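Local coordinates for membrane protein (Acinetobacter baumannii AB307-0294, PDB 5DL5) that forms an outer-membrane beta-barrel channel of the OprD porin family and probably lets small substrates, antibiotics among them, cross the outer membrane, at residues 252-256 and 301-305. Numbering follows the deposited sequence.
Sequences TYSAT and NVGYD
Two loop segments, 252-256 and 301-305, run roughly antiparallel, their end-to-end directions 156° apart, with CA-CA distances of 5.9 Å for Thr-252 and Asp-305, 4.2 Å for Ala-255 and Val-302, and 5.3 Å for Thr-256 and Asn-301. Asp-305, which follows the centre of an inverse gamma turn at Tyr-304, loses most surface. Its chi1 near -76° (m) sends the carboxylate across the gap, where Asp-305 OD2 accepts hydrogen bonds from Tyr-253 N (2.8 Å) and Ser-254 N (2.9 Å); a short acidic side chain suits this place because one oxygen can serve two successive amides. Ser-254 OG (chi1 p) donates to Asp-305 OD1 (2.5 Å) and accepts from Gly-303 N (2.9 Å), a relay that needs a group able both to give and to receive; a CB on residue 303 would clash with it. Tyr-253 lays one ring face over the carboxylate, its CE1 being 3.4 Å from Asp-305 CG. At the other end Asn-301 O accepts from Thr-256 N (2.8 Å), while Asn-301 OD1 is hydrogen-bonded to Thr-274 N. In this OprD-family barrel the contact ties the loop after strand 233-246 to that after strand 289-300, bridging over intervening strand 273-286, with Phe-246 touching Val-302 and Asp-305.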
ATOM      1  N   THR A 252       3.426  13.425 -13.271  1.00 37.90           N
ATOM      2  CA  THR A 252       1.972  13.076 -13.153  1.00 36.37           C
ATOM      3  C   THR A 252       1.525  12.583 -14.540  1.00 38.73           C
ATOM      4  O   THR A 252       2.318  12.715 -15.504  1.00 39.82           O
ATOM      5  CB  THR A 252       1.116  14.339 -12.817  1.00 35.63           C
ATOM      6  OG1 THR A 252       1.361  15.399 -13.755  1.00 34.61           O
ATOM      7  CG2 THR A 252       1.349  14.831 -11.464  1.00 36.08           C
ATOM      8  N   TYR A 253       0.267  12.105 -14.663  1.00 37.04           N
ATOM      9  CA  TYR A 253      -0.243  11.592 -15.954  1.00 39.22           C
ATOM     10  C   TYR A 253      -1.687  12.095 -16.183  1.00 40.90           C
ATOM     11  O   TYR A 253      -2.034  12.269 -17.314  1.00 44.26           O
ATOM     12  CB  TYR A 253      -0.163  10.117 -16.070  1.00 38.75           C
ATOM     13  CG  TYR A 253      -0.838   9.396 -14.927  1.00 37.55           C
ATOM     14  CD1 TYR A 253      -0.149   9.142 -13.776  1.00 38.05           C
ATOM     15  CD2 TYR A 253      -2.258   8.971 -14.985  1.00 39.46           C
ATOM     16  CE1 TYR A 253      -0.727   8.451 -12.701  1.00 37.31           C
ATOM     17  CE2 TYR A 253      -2.876   8.319 -13.884  1.00 33.96           C
ATOM     18  CZ  TYR A 253      -2.059   8.028 -12.763  1.00 34.88           C
ATOM     19  OH  TYR A 253      -2.519   7.434 -11.584  1.00 33.80           O
ATOM     20  N   SER A 254      -2.502  12.398 -15.177  1.00 38.27           N
ATOM     21  CA  SER A 254      -3.965  12.765 -15.428  1.00 36.83           C
ATOM     22  C   SER A 254      -4.209  14.281 -15.360  1.00 38.63           C
ATOM     23  O   SER A 254      -5.315  14.703 -15.237  1.00 38.71           O
ATOM     24  CB  SER A 254      -4.796  11.942 -14.384  1.00 35.22           C
ATOM     25  OG  SER A 254      -4.511  12.407 -13.065  1.00 33.46           O
ATOM     26  N   ALA A 255      -3.185  15.153 -15.434  1.00 38.60           N
ATOM     27  CA  ALA A 255      -3.382  16.582 -15.164  1.00 39.91           C
ATOM     28  C   ALA A 255      -4.258  17.185 -16.204  1.00 42.49           C
ATOM     29  O   ALA A 255      -4.236  16.704 -17.332  1.00 43.30           O
ATOM     30  CB  ALA A 255      -2.090  17.367 -15.182  1.00 42.07           C
ATOM     31  N   THR A 256      -5.043  18.205 -15.820  1.00 41.59           N
ATOM     32  CA  THR A 256      -5.810  19.014 -16.851  1.00 44.19           C
ATOM     33  C   THR A 256      -5.411  20.434 -16.690  1.00 45.27           C
ATOM     34  O   THR A 256      -4.564  20.764 -15.825  1.00 43.48           O
ATOM     35  CB  THR A 256      -7.343  18.853 -16.669  1.00 45.10           C
ATOM     36  OG1 THR A 256      -7.714  18.976 -15.275  1.00 42.22           O
ATOM     37  CG2 THR A 256      -7.713  17.487 -17.130  1.00 46.78           C
ATOM     38  N   ASN A 301      -7.167  19.860 -10.333  1.00 36.33           N
ATOM     39  CA  ASN A 301      -6.783  19.712 -11.698  1.00 36.39           C
ATOM     40  C   ASN A 301      -5.824  18.510 -11.995  1.00 35.55           C
ATOM     41  O   ASN A 301      -5.113  18.486 -13.023  1.00 37.66           O
ATOM     42  CB  ASN A 301      -6.287  21.043 -12.289  1.00 37.36           C
ATOM     43  CG  ASN A 301      -5.111  21.591 -11.520  1.00 40.51           C
ATOM     44  OD1 ASN A 301      -4.569  20.947 -10.583  1.00 40.17           O
ATOM     45  ND2 ASN A 301      -4.756  22.789 -11.837  1.00 40.60           N
ATOM     46  N   VAL A 302      -5.832  17.504 -11.129  1.00 33.82           N
ATOM     47  CA  VAL A 302      -5.154  16.282 -11.389  1.00 31.95           C
ATOM     48  C   VAL A 302      -5.857  15.281 -10.592  1.00 31.19           C
ATOM     49  O   VAL A 302      -6.422  15.602  -9.531  1.00 30.87           O
ATOM     50  CB  VAL A 302      -3.579  16.403 -11.078  1.00 32.57           C
ATOM     51  CG1 VAL A 302      -3.297  16.631  -9.593  1.00 33.09           C
ATOM     52  CG2 VAL A 302      -2.783  15.206 -11.531  1.00 32.88           C
ATOM     53  N   GLY A 303      -5.773  14.017 -11.029  1.00 30.88           N
ATOM     54  CA  GLY A 303      -6.106  12.893 -10.168  1.00 29.98           C
ATOM     55  C   GLY A 303      -5.105  12.604  -9.052  1.00 28.65           C
ATOM     56  O   GLY A 303      -4.151  13.335  -8.869  1.00 29.30           O
ATOM     57  N   TYR A 304      -5.397  11.587  -8.265  1.00 28.94           N
ATOM     58  CA  TYR A 304      -4.557  11.122  -7.157  1.00 28.85           C
ATOM     59  C   TYR A 304      -3.421  10.245  -7.754  1.00 31.36           C
ATOM     60  O   TYR A 304      -3.457   9.009  -7.678  1.00 30.95           O
ATOM     61  CB  TYR A 304      -5.355  10.514  -6.027  1.00 28.08           C
ATOM     62  CG  TYR A 304      -4.510  10.180  -4.832  1.00 29.11           C
ATOM     63  CD1 TYR A 304      -3.767  11.174  -4.207  1.00 33.07           C
ATOM     64  CD2 TYR A 304      -4.329   8.867  -4.352  1.00 29.28           C
ATOM     65  CE1 TYR A 304      -2.919  10.887  -3.172  1.00 33.18           C
ATOM     66  CE2 TYR A 304      -3.541   8.591  -3.228  1.00 30.57           C
ATOM     67  CZ  TYR A 304      -2.764   9.579  -2.685  1.00 31.42           C
ATOM     68  OH  TYR A 304      -1.837   9.415  -1.658  1.00 29.78           O
ATOM     69  N   ASP A 305      -2.438  10.911  -8.393  1.00 32.68           N
ATOM     70  CA  ASP A 305      -1.404  10.228  -9.272  1.00 33.71           C
ATOM     71  C   ASP A 305      -0.247   9.790  -8.298  1.00 33.62           C
ATOM     72  O   ASP A 305       0.845  10.328  -8.364  1.00 35.39           O
ATOM     73  CB  ASP A 305      -0.913  11.174 -10.355  1.00 33.44           C
ATOM     74  CG  ASP A 305      -1.875  11.386 -11.516  1.00 35.13           C
ATOM     75  OD1 ASP A 305      -3.097  11.181 -11.388  1.00 33.28           O
ATOM     76  OD2 ASP A 305      -1.447  12.011 -12.506  1.00 35.23           O
TER